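Local structure of dTDP-4-dehydrorhamnose reductase (Yersinia enterocolitica, 5U9C) at residues V59-A64 / W205-R210; Q89-A94 / A99-L104; S139-A144 / H149-A154. The protein probably catalyses the NADPH-dependent reduction of dTDP-4-dehydro-beta-L-rhamnose to dTDP-L-rhamnose, the nucleotide sugar used in building rhamnose-containing glycans. All blocks are in the same frame, centred on the assembly; numbering follows the deposited sequence.

Contact 1 of 3, residues V59-A64 / W205-R210; sequences VILHFA and WAINKR
V59 and I207, the pair whose CA atoms come nearest across this contact at 7.8 Å, bring strand 59-62 of the Rossmann-type sheet up to the C-terminal turn of helix 196-209. No hydrogen bond links the two segments; side chains alone fill the gap. V59 and L61, alternate residues of the strand, reach the helix, whereas I60 between them packs on I90 and A94 of helix 76-97. CD1 of I207 meets the fork of L61, 4.0 Å from CD2 and 4.1 Å from CD1, the two side chains crossing at about a right angle. Branched aliphatic residues suit such a sheet-helix interface, being bulky and needing no polar partner.

R210 enters differently. Its positive phi (54°) makes it the C' residue of a Schellman motif that ends the helix, with H211 N turned back to A206 O. The side chain bends at chi2 (-56°), which brings the guanidinium back over V59: CG2 of V59 sits over one face, toward the rim, 3.6 Å from R210 NH1. The carbonyl O of I207 lies at the edge of the same group and takes a weak bond from NE at 3.1 Å, while NH1 has a weak bond to Y30 OH. The arginine thus lays a flat face on a methyl while NE and NH1 find weak polar partners, which lets a charged, partly exposed residue border an apolar interface.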
loop_
_atom_site.group_PDB
_atom_site.type_symbol
_atom_site.label_atom_id
_atom_site.label_comp_id
_atom_site.label_asym_id
_atom_site.label_seq_id
_atom_site.Cartn_x
_atom_site.Cartn_y
_atom_site.Cartn_z
ATOM N N VAL D 59 -27.412 -30.926 -14.385
ATOM C CA VAL D 59 -26.163 -30.523 -13.764
ATOM C C VAL D 59 -25.153 -30.120 -14.823
ATOM O O VAL D 59 -25.031 -30.785 -15.858
ATOM C CB VAL D 59 -25.587 -31.708 -12.945
ATOM C CG1 VAL D 59 -24.152 -31.448 -12.494
ATOM C CG2 VAL D 59 -26.487 -32.027 -11.759
ATOM N N ILE D 60 -24.413 -29.045 -14.544
ATOM C CA ILE D 60 -23.334 -28.568 -15.404
ATOM C C ILE D 60 -22.064 -28.445 -14.573
ATOM O O ILE D 60 -22.069 -27.770 -13.551
ATOM C CB ILE D 60 -23.629 -27.198 -16.038
ATOM C CG1 ILE D 60 -24.851 -27.297 -16.948
ATOM C CG2 ILE D 60 -22.419 -26.725 -16.850
ATOM C CD1 ILE D 60 -25.361 -25.956 -17.446
ATOM N N LEU D 61 -21.003 -29.125 -15.013
ATOM C CA LEU D 61 -19.708 -29.105 -14.368
ATOM C C LEU D 61 -18.814 -28.327 -15.330
ATOM O O LEU D 61 -18.453 -28.839 -16.418
ATOM C CB LEU D 61 -19.161 -30.526 -14.170
ATOM C CG LEU D 61 -20.101 -31.532 -13.499
ATOM C CD1 LEU D 61 -19.379 -32.836 -13.303
ATOM C CD2 LEU D 61 -20.601 -31.033 -12.157
ATOM N N HIS D 62 -18.457 -27.111 -14.940
ATOM C CA HIS D 62 -17.666 -26.226 -15.781
ATOM C C HIS D 62 -16.217 -26.194 -15.335
ATOM O O HIS D 62 -15.859 -25.426 -14.446
ATOM C CB HIS D 62 -18.277 -24.828 -15.812
ATOM C CG HIS D 62 -17.495 -23.864 -16.635
ATOM N ND1 HIS D 62 -16.874 -24.236 -17.809
ATOM C CD2 HIS D 62 -17.304 -22.531 -16.511
ATOM C CE1 HIS D 62 -16.280 -23.182 -18.336
ATOM N NE2 HIS D 62 -16.538 -22.133 -17.577
ATOM N N PHE D 63 -15.404 -27.074 -15.938
ATOM C CA PHE D 63 -13.988 -27.176 -15.600
ATOM C C PHE D 63 -13.075 -26.568 -16.672
ATOM O O PHE D 63 -11.894 -26.320 -16.399
ATOM C CB PHE D 63 -13.537 -28.650 -15.386
ATOM C CG PHE D 63 -14.350 -29.440 -14.386
ATOM C CD1 PHE D 63 -14.735 -28.904 -13.175
ATOM C CD2 PHE D 63 -14.631 -30.790 -14.623
ATOM C CE1 PHE D 63 -15.466 -29.660 -12.250
ATOM C CE2 PHE D 63 -15.329 -31.555 -13.693
ATOM C CZ PHE D 63 -15.741 -30.990 -12.501
ATOM N N ALA D 64 -13.584 -26.332 -17.881
ATOM C CA ALA D 64 -12.725 -25.784 -18.946
ATOM C C ALA D 64 -12.328 -24.326 -18.660
ATOM O O ALA D 64 -13.134 -23.532 -18.167
ATOM C CB ALA D 64 -13.407 -25.887 -20.308
ATOM N N TRP D 205 -19.726 -36.388 -4.349
ATOM C CA TRP D 205 -20.529 -36.183 -3.150
ATOM C C TRP D 205 -21.372 -34.913 -3.293
ATOM O O TRP D 205 -22.557 -34.915 -2.960
ATOM C CB TRP D 205 -19.625 -36.107 -1.899
ATOM C CG TRP D 205 -20.338 -35.751 -0.619
ATOM C CD1 TRP D 205 -20.841 -36.612 0.305
ATOM C CD2 TRP D 205 -20.631 -34.428 -0.132
ATOM N NE1 TRP D 205 -21.429 -35.916 1.340
ATOM C CE2 TRP D 205 -21.325 -34.576 1.091
ATOM C CE3 TRP D 205 -20.390 -33.141 -0.618
ATOM C CZ2 TRP D 205 -21.763 -33.483 1.842
ATOM C CZ3 TRP D 205 -20.824 -32.049 0.133
ATOM C CH2 TRP D 205 -21.503 -32.230 1.349
ATOM N N ALA D 206 -20.765 -33.858 -3.833
ATOM C CA ALA D 206 -21.427 -32.552 -3.978
ATOM C C ALA D 206 -22.592 -32.588 -4.947
ATOM O O ALA D 206 -23.621 -31.962 -4.712
ATOM C CB ALA D 206 -20.425 -31.495 -4.410
ATOM N N ILE D 207 -22.411 -33.312 -6.042
ATOM C CA ILE D 207 -23.464 -33.480 -7.023
ATOM C C ILE D 207 -24.664 -34.185 -6.387
ATOM O O ILE D 207 -25.794 -33.786 -6.615
ATOM C CB ILE D 207 -22.971 -34.290 -8.234
ATOM C CG1 ILE D 207 -21.905 -33.512 -9.003
ATOM C CG2 ILE D 207 -24.139 -34.618 -9.178
ATOM C CD1 ILE D 207 -21.117 -34.371 -9.976
ATOM N N ASN D 208 -24.406 -35.220 -5.583
ATOM C CA ASN D 208 -25.469 -35.992 -4.931
ATOM C C ASN D 208 -26.264 -35.156 -3.919
ATOM O O ASN D 208 -27.471 -35.332 -3.791
ATOM C CB ASN D 208 -24.884 -37.240 -4.232
ATOM C CG ASN D 208 -25.952 -38.123 -3.588
ATOM O OD1 ASN D 208 -25.888 -38.422 -2.397
ATOM N ND2 ASN D 208 -26.945 -38.507 -4.354
ATOM N N LYS D 209 -25.578 -34.288 -3.182
ATOM C CA LYS D 209 -26.216 -33.429 -2.177
ATOM C C LYS D 209 -26.702 -32.112 -2.735
ATOM O O LYS D 209 -27.454 -31.419 -2.068
ATOM C CB LYS D 209 -25.214 -33.064 -1.056
ATOM C CG LYS D 209 -24.677 -34.240 -0.264
ATOM C CD LYS D 209 -25.753 -35.063 0.455
ATOM C CE LYS D 209 -26.359 -34.327 1.644
ATOM N NZ LYS D 209 -25.383 -34.142 2.759
ATOM N N ARG D 210 -26.268 -31.773 -3.945
ATOM C CA ARG D 210 -26.532 -30.460 -4.533
ATOM C C ARG D 210 -26.069 -29.364 -3.559
ATOM O O ARG D 210 -26.785 -28.406 -3.301
ATOM C CB ARG D 210 -28.001 -30.283 -4.954
ATOM C CG ARG D 210 -28.459 -31.288 -6.005
ATOM C CD ARG D 210 -27.587 -31.268 -7.270
ATOM N NE ARG D 210 -28.006 -32.299 -8.217
ATOM C CZ ARG D 210 -28.985 -32.161 -9.108
ATOM N NH1 ARG D 210 -29.294 -33.173 -9.907
ATOM N NH2 ARG D 210 -29.666 -31.022 -9.205
#

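Contact 2 of 3, residues Q89-A94 / A99-L104; sequences QIAQAA and AWLLYL. With IMD (imidazole), chain H.
I90, A91 and A94 of helix 76-97 lie against A99, just before strand 100-106, and L101 within it, in the second half of a beta-alpha-beta crossover of the Rossmann-type fold: the helix runs down one side of the parallel sheet and the chain turns straight into the next strand. The two axes are 8.9 Å apart at closest approach and nearly antiparallel, at 159°.

Q89, at the start of the segment, makes no contact with the strand segment; its OE1 receives a weak hydrogen bond from N1 of an imidazole, probably from the crystallisation liquor, at 3.3 Å. I90 comes next and points toward the sheet. Its CG2 branch touches CD1 of L101 at 4.0 Å, the two side chains crossing at about a right angle, and the same isoleucine also packs on I48 and I52 of helix 48-55, so its branched shape serves two neighbours. A91 is small enough to let L101 approach the helix backbone itself: CD2 of the leucine stands 3.9 Å from A91 CA. Q92 points away from the strand and packs on T146 of a second subunit.

One turn after I90, A94 presents its methyl to L101, CB to CB at 4.1 Å. L101 holds CG anti to its backbone N (chi1 174°), which carries the fork up to the helix, one methyl to I90 and the other between A91 and A94. The small side chains of the two alanines let the leucine lie close to the helix, and V141 of helix 129-144 and I60 of strand 59-62 also adjoin it. Where the chain has turned back, the carbonyl O of A94 accepts a hydrogen bond from A99 N at 3.0 Å.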
loop_
_atom_site.group_PDB
_atom_site.type_symbol
_atom_site.label_atom_id
_atom_site.label_comp_id
_atom_site.label_asym_id
_atom_site.label_seq_id
_atom_site.Cartn_x
_atom_site.Cartn_y
_atom_site.Cartn_z
ATOM N N GLN D 89 -21.839 -17.043 -20.471
ATOM C CA GLN D 89 -22.842 -17.750 -21.284
ATOM C C GLN D 89 -23.270 -19.064 -20.632
ATOM O O GLN D 89 -24.443 -19.416 -20.652
ATOM C CB GLN D 89 -22.332 -17.962 -22.699
ATOM C CG GLN D 89 -22.110 -16.638 -23.420
ATOM C CD GLN D 89 -23.378 -15.850 -23.554
ATOM O OE1 GLN D 89 -24.367 -16.337 -24.100
ATOM N NE2 GLN D 89 -23.361 -14.615 -23.070
ATOM N N ILE D 90 -22.320 -19.784 -20.048
ATOM C CA ILE D 90 -22.641 -21.033 -19.358
ATOM C C ILE D 90 -23.583 -20.750 -18.172
ATOM O O ILE D 90 -24.572 -21.470 -17.974
ATOM C CB ILE D 90 -21.360 -21.755 -18.884
ATOM C CG1 ILE D 90 -20.576 -22.244 -20.118
ATOM C CG2 ILE D 90 -21.706 -22.917 -17.955
ATOM C CD1 ILE D 90 -19.208 -22.815 -19.837
ATOM N N ALA D 91 -23.277 -19.717 -17.389
ATOM C CA ALA D 91 -24.121 -19.356 -16.236
ATOM C C ALA D 91 -25.534 -18.927 -16.683
ATOM O O ALA D 91 -26.512 -19.310 -16.056
ATOM C CB ALA D 91 -23.472 -18.262 -15.433
ATOM N N GLN D 92 -25.632 -18.169 -17.780
ATOM C CA GLN D 92 -26.933 -17.747 -18.286
ATOM C C GLN D 92 -27.733 -18.978 -18.739
ATOM O O GLN D 92 -28.927 -19.072 -18.466
ATOM C CB GLN D 92 -26.819 -16.711 -19.427
ATOM C CG GLN D 92 -26.378 -15.315 -18.994
ATOM C CD GLN D 92 -27.306 -14.688 -17.961
ATOM O OE1 GLN D 92 -28.513 -14.945 -17.945
ATOM N NE2 GLN D 92 -26.751 -13.824 -17.123
ATOM N N ALA D 93 -27.062 -19.913 -19.410
ATOM C CA ALA D 93 -27.699 -21.139 -19.855
ATOM C C ALA D 93 -28.159 -21.991 -18.639
ATOM O O ALA D 93 -29.284 -22.510 -18.635
ATOM C CB ALA D 93 -26.774 -21.924 -20.755
ATOM N N ALA D 94 -27.318 -22.095 -17.609
ATOM C CA ALA D 94 -27.681 -22.837 -16.377
ATOM C C ALA D 94 -28.941 -22.237 -15.737
ATOM O O ALA D 94 -29.876 -22.965 -15.383
ATOM C CB ALA D 94 -26.534 -22.853 -15.371
ATOM N N ALA D 99 -30.402 -25.651 -14.211
ATOM C CA ALA D 99 -29.376 -26.603 -13.847
ATOM C C ALA D 99 -28.524 -26.111 -12.685
ATOM O O ALA D 99 -28.226 -24.907 -12.573
ATOM C CB ALA D 99 -28.481 -26.874 -15.054
ATOM N N TRP D 100 -28.124 -27.048 -11.828
ATOM C CA TRP D 100 -27.172 -26.770 -10.743
ATOM C C TRP D 100 -25.807 -26.677 -11.427
ATOM O O TRP D 100 -25.441 -27.566 -12.194
ATOM C CB TRP D 100 -27.216 -27.894 -9.723
ATOM C CG TRP D 100 -26.217 -27.861 -8.593
ATOM C CD1 TRP D 100 -26.375 -27.271 -7.361
ATOM C CD2 TRP D 100 -24.966 -28.551 -8.546
ATOM N NE1 TRP D 100 -25.275 -27.526 -6.573
ATOM C CE2 TRP D 100 -24.403 -28.316 -7.272
ATOM C CE3 TRP D 100 -24.250 -29.329 -9.467
ATOM C CZ2 TRP D 100 -23.165 -28.837 -6.897
ATOM C CZ3 TRP D 100 -23.028 -29.843 -9.093
ATOM C CH2 TRP D 100 -22.496 -29.594 -7.813
ATOM N N LEU D 101 -25.078 -25.589 -11.173
ATOM C CA LEU D 101 -23.807 -25.318 -11.826
ATOM C C LEU D 101 -22.620 -25.334 -10.890
ATOM O O LEU D 101 -22.587 -24.604 -9.894
ATOM C CB LEU D 101 -23.875 -23.945 -12.498
ATOM C CG LEU D 101 -22.607 -23.363 -13.131
ATOM C CD1 LEU D 101 -22.059 -24.251 -14.231
ATOM C CD2 LEU D 101 -22.913 -21.997 -13.704
ATOM N N LEU D 102 -21.620 -26.125 -11.245
ATOM C CA LEU D 102 -20.391 -26.207 -10.482
ATOM C C LEU D 102 -19.326 -25.517 -11.299
ATOM O O LEU D 102 -19.131 -25.848 -12.463
ATOM C CB LEU D 102 -20.015 -27.664 -10.182
ATOM C CG LEU D 102 -18.638 -27.970 -9.560
ATOM C CD1 LEU D 102 -18.281 -27.082 -8.412
ATOM C CD2 LEU D 102 -18.564 -29.419 -9.103
ATOM N N TYR D 103 -18.679 -24.531 -10.703
ATOM C CA TYR D 103 -17.606 -23.774 -11.354
ATOM C C TYR D 103 -16.312 -24.004 -10.591
ATOM O O TYR D 103 -16.243 -23.761 -9.391
ATOM C CB TYR D 103 -17.937 -22.264 -11.395
ATOM C CG TYR D 103 -16.865 -21.366 -11.999
ATOM C CD1 TYR D 103 -16.369 -21.605 -13.278
ATOM C CD2 TYR D 103 -16.420 -20.217 -11.338
ATOM C CE1 TYR D 103 -15.416 -20.775 -13.855
ATOM C CE2 TYR D 103 -15.469 -19.374 -11.915
ATOM C CZ TYR D 103 -14.983 -19.659 -13.176
ATOM O OH TYR D 103 -14.066 -18.843 -13.777
ATOM N N LEU D 104 -15.310 -24.520 -11.288
ATOM C CA LEU D 104 -13.999 -24.731 -10.696
ATOM C C LEU D 104 -13.224 -23.415 -10.783
ATOM O O LEU D 104 -12.914 -22.944 -11.871
ATOM C CB LEU D 104 -13.244 -25.818 -11.447
ATOM C CG LEU D 104 -11.798 -26.077 -10.995
ATOM C CD1 LEU D 104 -11.781 -26.587 -9.559
ATOM C CD2 LEU D 104 -11.137 -27.061 -11.939
HETATM N N1 IMD H . -27.086 -14.798 -25.091
HETATM C C2 IMD H . -27.563 -14.786 -23.825
HETATM N N3 IMD H . -28.916 -14.788 -23.879
HETATM C C4 IMD H . -29.288 -14.800 -25.178
HETATM C C5 IMD H . -28.138 -14.804 -25.940
#

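Contact 3 of 3, residues S139-A144 / H149-A154; sequences SSVRNA and HLIIRA
R142 lies across H149 and I151, its aliphatic part and its guanidinium meeting different neighbours, where helix 129-144 returns nearly antiparallel into strand 149-154 of the Rossmann-type parallel sheet. The helix covers one side of the sheet, 8.9 Å from the strand between axes.

The imidazole of H149 has R142 CA over one face, toward the rim, in a CH-pi contact 4.3 Å from the ring centroid. A chi1 of 70° places CG between the backbone N and the carbonyl carbon, turning the ring up against the helix, where ND1 can bond to the carbonyl O of C145. V141 comes to the ring obliquely, with CG1 3.8 Å from H149 CB; beta-branched valine keeps this methyl close to the helix and within reach of I151 too.

The R142 chain is extended from CG to NE, which carries its guanidinium past the histidine, the two planes 88° apart. CD1 of I151 lies over the centre of one guanidinium face, 3.7 Å from CZ, so a greasy methyl covers the flat of the cation while NH1 bonds to T214 OG1.

R153 reaches the same place from farther along the strand, its guanidinium plane turned 54° from that of R142. R142 NH1 and R153 NH2 lie 3.6 Å apart, and E138 OE1 forms a salt bridge with each of them, an arrangement consistent with the carboxylate drawing the two arginines together. Arginine suits both positions, its long arm and several N-H groups letting each reach E138 and a second partner, T214 for R142 and H216 for R153. A water at the edge of the H149 ring lies 2.9 Å from NE2 and accepts a bond from R142 NE, also 2.9 Å.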
loop_
_atom_site.group_PDB
_atom_site.type_symbol
_atom_site.label_atom_id
_atom_site.label_comp_id
_atom_site.label_asym_id
_atom_site.label_seq_id
_atom_site.Cartn_x
_atom_site.Cartn_y
_atom_site.Cartn_z
ATOM N N SER D 139 -18.191 -14.158 -10.347
ATOM C CA SER D 139 -19.287 -13.195 -10.223
ATOM C C SER D 139 -20.434 -13.585 -11.157
ATOM O O SER D 139 -21.599 -13.623 -10.731
ATOM C CB SER D 139 -18.834 -11.766 -10.551
ATOM O OG SER D 139 -17.780 -11.334 -9.714
ATOM N N SER D 140 -20.091 -13.922 -12.407
ATOM C CA SER D 140 -21.093 -14.296 -13.421
ATOM C C SER D 140 -21.939 -15.475 -12.952
ATOM O O SER D 140 -23.156 -15.502 -13.154
ATOM C CB SER D 140 -20.417 -14.683 -14.738
ATOM O OG SER D 140 -19.879 -13.550 -15.352
ATOM N N VAL D 141 -21.283 -16.441 -12.322
ATOM C CA VAL D 141 -21.935 -17.633 -11.807
ATOM C C VAL D 141 -22.880 -17.276 -10.645
ATOM O O VAL D 141 -24.064 -17.656 -10.670
ATOM C CB VAL D 141 -20.901 -18.693 -11.402
ATOM C CG1 VAL D 141 -21.544 -19.842 -10.631
ATOM C CG2 VAL D 141 -20.177 -19.215 -12.642
ATOM N N ARG D 142 -22.379 -16.514 -9.668
ATOM C CA ARG D 142 -23.188 -16.109 -8.492
ATOM C C ARG D 142 -24.403 -15.296 -8.824
ATOM O O ARG D 142 -25.483 -15.567 -8.297
ATOM C CB ARG D 142 -22.384 -15.275 -7.485
ATOM C CG ARG D 142 -21.387 -16.075 -6.714
ATOM C CD ARG D 142 -20.972 -15.372 -5.426
ATOM N NE ARG D 142 -19.865 -16.123 -4.871
ATOM C CZ ARG D 142 -18.614 -16.007 -5.294
ATOM N NH1 ARG D 142 -17.670 -16.767 -4.762
ATOM N NH2 ARG D 142 -18.308 -15.146 -6.266
ATOM N N ASN D 143 -24.202 -14.271 -9.648
ATOM C CA ASN D 143 -25.277 -13.403 -10.071
ATOM C C ASN D 143 -26.394 -14.155 -10.851
ATOM O O ASN D 143 -27.564 -13.906 -10.624
ATOM C CB ASN D 143 -24.728 -12.232 -10.896
ATOM C CG ASN D 143 -23.769 -11.340 -10.098
ATOM O OD1 ASN D 143 -23.438 -11.621 -8.935
ATOM N ND2 ASN D 143 -23.286 -10.280 -10.739
ATOM N N ALA D 144 -26.026 -15.091 -11.725
ATOM C CA ALA D 144 -27.014 -15.839 -12.520
ATOM C C ALA D 144 -27.693 -16.999 -11.783
ATOM O O ALA D 144 -28.906 -17.156 -11.883
ATOM C CB ALA D 144 -26.360 -16.370 -13.788
ATOM N N HIS D 149 -25.749 -22.930 -7.285
ATOM C CA HIS D 149 -24.402 -23.057 -7.827
ATOM C C HIS D 149 -23.449 -23.477 -6.731
ATOM O O HIS D 149 -23.746 -23.313 -5.522
ATOM C CB HIS D 149 -23.897 -21.739 -8.397
ATOM C CG HIS D 149 -23.612 -20.707 -7.350
ATOM N ND1 HIS D 149 -24.565 -19.817 -6.899
ATOM C CD2 HIS D 149 -22.484 -20.440 -6.646
ATOM C CE1 HIS D 149 -24.034 -19.042 -5.966
ATOM N NE2 HIS D 149 -22.780 -19.409 -5.783
ATOM N N LEU D 150 -22.307 -23.995 -7.163
ATOM C CA LEU D 150 -21.215 -24.336 -6.261
ATOM C C LEU D 150 -19.914 -23.874 -6.920
ATOM O O LEU D 150 -19.608 -24.254 -8.065
ATOM C CB LEU D 150 -21.159 -25.826 -5.956
ATOM C CG LEU D 150 -20.010 -26.264 -5.029
ATOM C CD1 LEU D 150 -20.031 -25.520 -3.700
ATOM C CD2 LEU D 150 -20.027 -27.762 -4.781
ATOM N N ILE D 151 -19.169 -23.038 -6.210
ATOM C CA ILE D 151 -17.878 -22.543 -6.679
ATOM C C ILE D 151 -16.838 -23.137 -5.755
ATOM O O ILE D 151 -16.921 -22.966 -4.520
ATOM C CB ILE D 151 -17.825 -21.013 -6.631
ATOM C CG1 ILE D 151 -18.746 -20.446 -7.714
ATOM C CG2 ILE D 151 -16.391 -20.510 -6.825
ATOM C CD1 ILE D 151 -19.058 -18.972 -7.545
ATOM N N ILE D 152 -15.897 -23.875 -6.334
ATOM C CA ILE D 152 -14.827 -24.500 -5.570
ATOM C C ILE D 152 -13.503 -23.908 -6.013
ATOM O O ILE D 152 -13.159 -23.929 -7.208
ATOM C CB ILE D 152 -14.755 -26.006 -5.773
ATOM C CG1 ILE D 152 -16.103 -26.662 -5.461
ATOM C CG2 ILE D 152 -13.636 -26.592 -4.901
ATOM C CD1 ILE D 152 -16.110 -28.160 -5.701
ATOM N N ARG D 153 -12.754 -23.393 -5.057
ATOM C CA ARG D 153 -11.442 -22.843 -5.346
ATOM C C ARG D 153 -10.402 -23.889 -4.976
ATOM O O ARG D 153 -10.354 -24.359 -3.840
ATOM C CB ARG D 153 -11.197 -21.537 -4.587
ATOM C CG ARG D 153 -12.208 -20.435 -4.876
ATOM C CD ARG D 153 -11.788 -19.112 -4.247
ATOM N NE ARG D 153 -12.718 -18.025 -4.502
ATOM C CZ ARG D 153 -13.366 -17.293 -3.595
ATOM N NH1 ARG D 153 -13.177 -17.454 -2.283
ATOM N NH2 ARG D 153 -14.173 -16.327 -4.016
ATOM N N ALA D 154 -9.616 -24.287 -5.974
ATOM C CA ALA D 154 -8.515 -25.235 -5.803
ATOM C C ALA D 154 -7.205 -24.456 -5.869
ATOM O O ALA D 154 -7.132 -23.385 -6.472
ATOM C CB ALA D 154 -8.535 -26.293 -6.904
HETATM O O HOH W 1 -21.165 -18.450 -3.634
#

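In the fold
All three contacts rest on one six-stranded parallel sheet of Rossmann type, in which strands 59-62, 100-106 and 149-154 are successive neighbours. Contacts 2 and 3, with centres about 8 Å apart, follow each other along the chain, each a helix running back into the next strand; both are nested inside the loop that contact 1 closes. Contact 1 lies about 10 Å from contact 2 and 12 Å from contact 3, centre to centre. Its helix, 196-209, packs on the face of the sheet opposite to helices 76-97 and 129-144, and A206 touches L150 there. The sheet is thus covered on both faces, as expected of an alpha/beta NADP-binding fold.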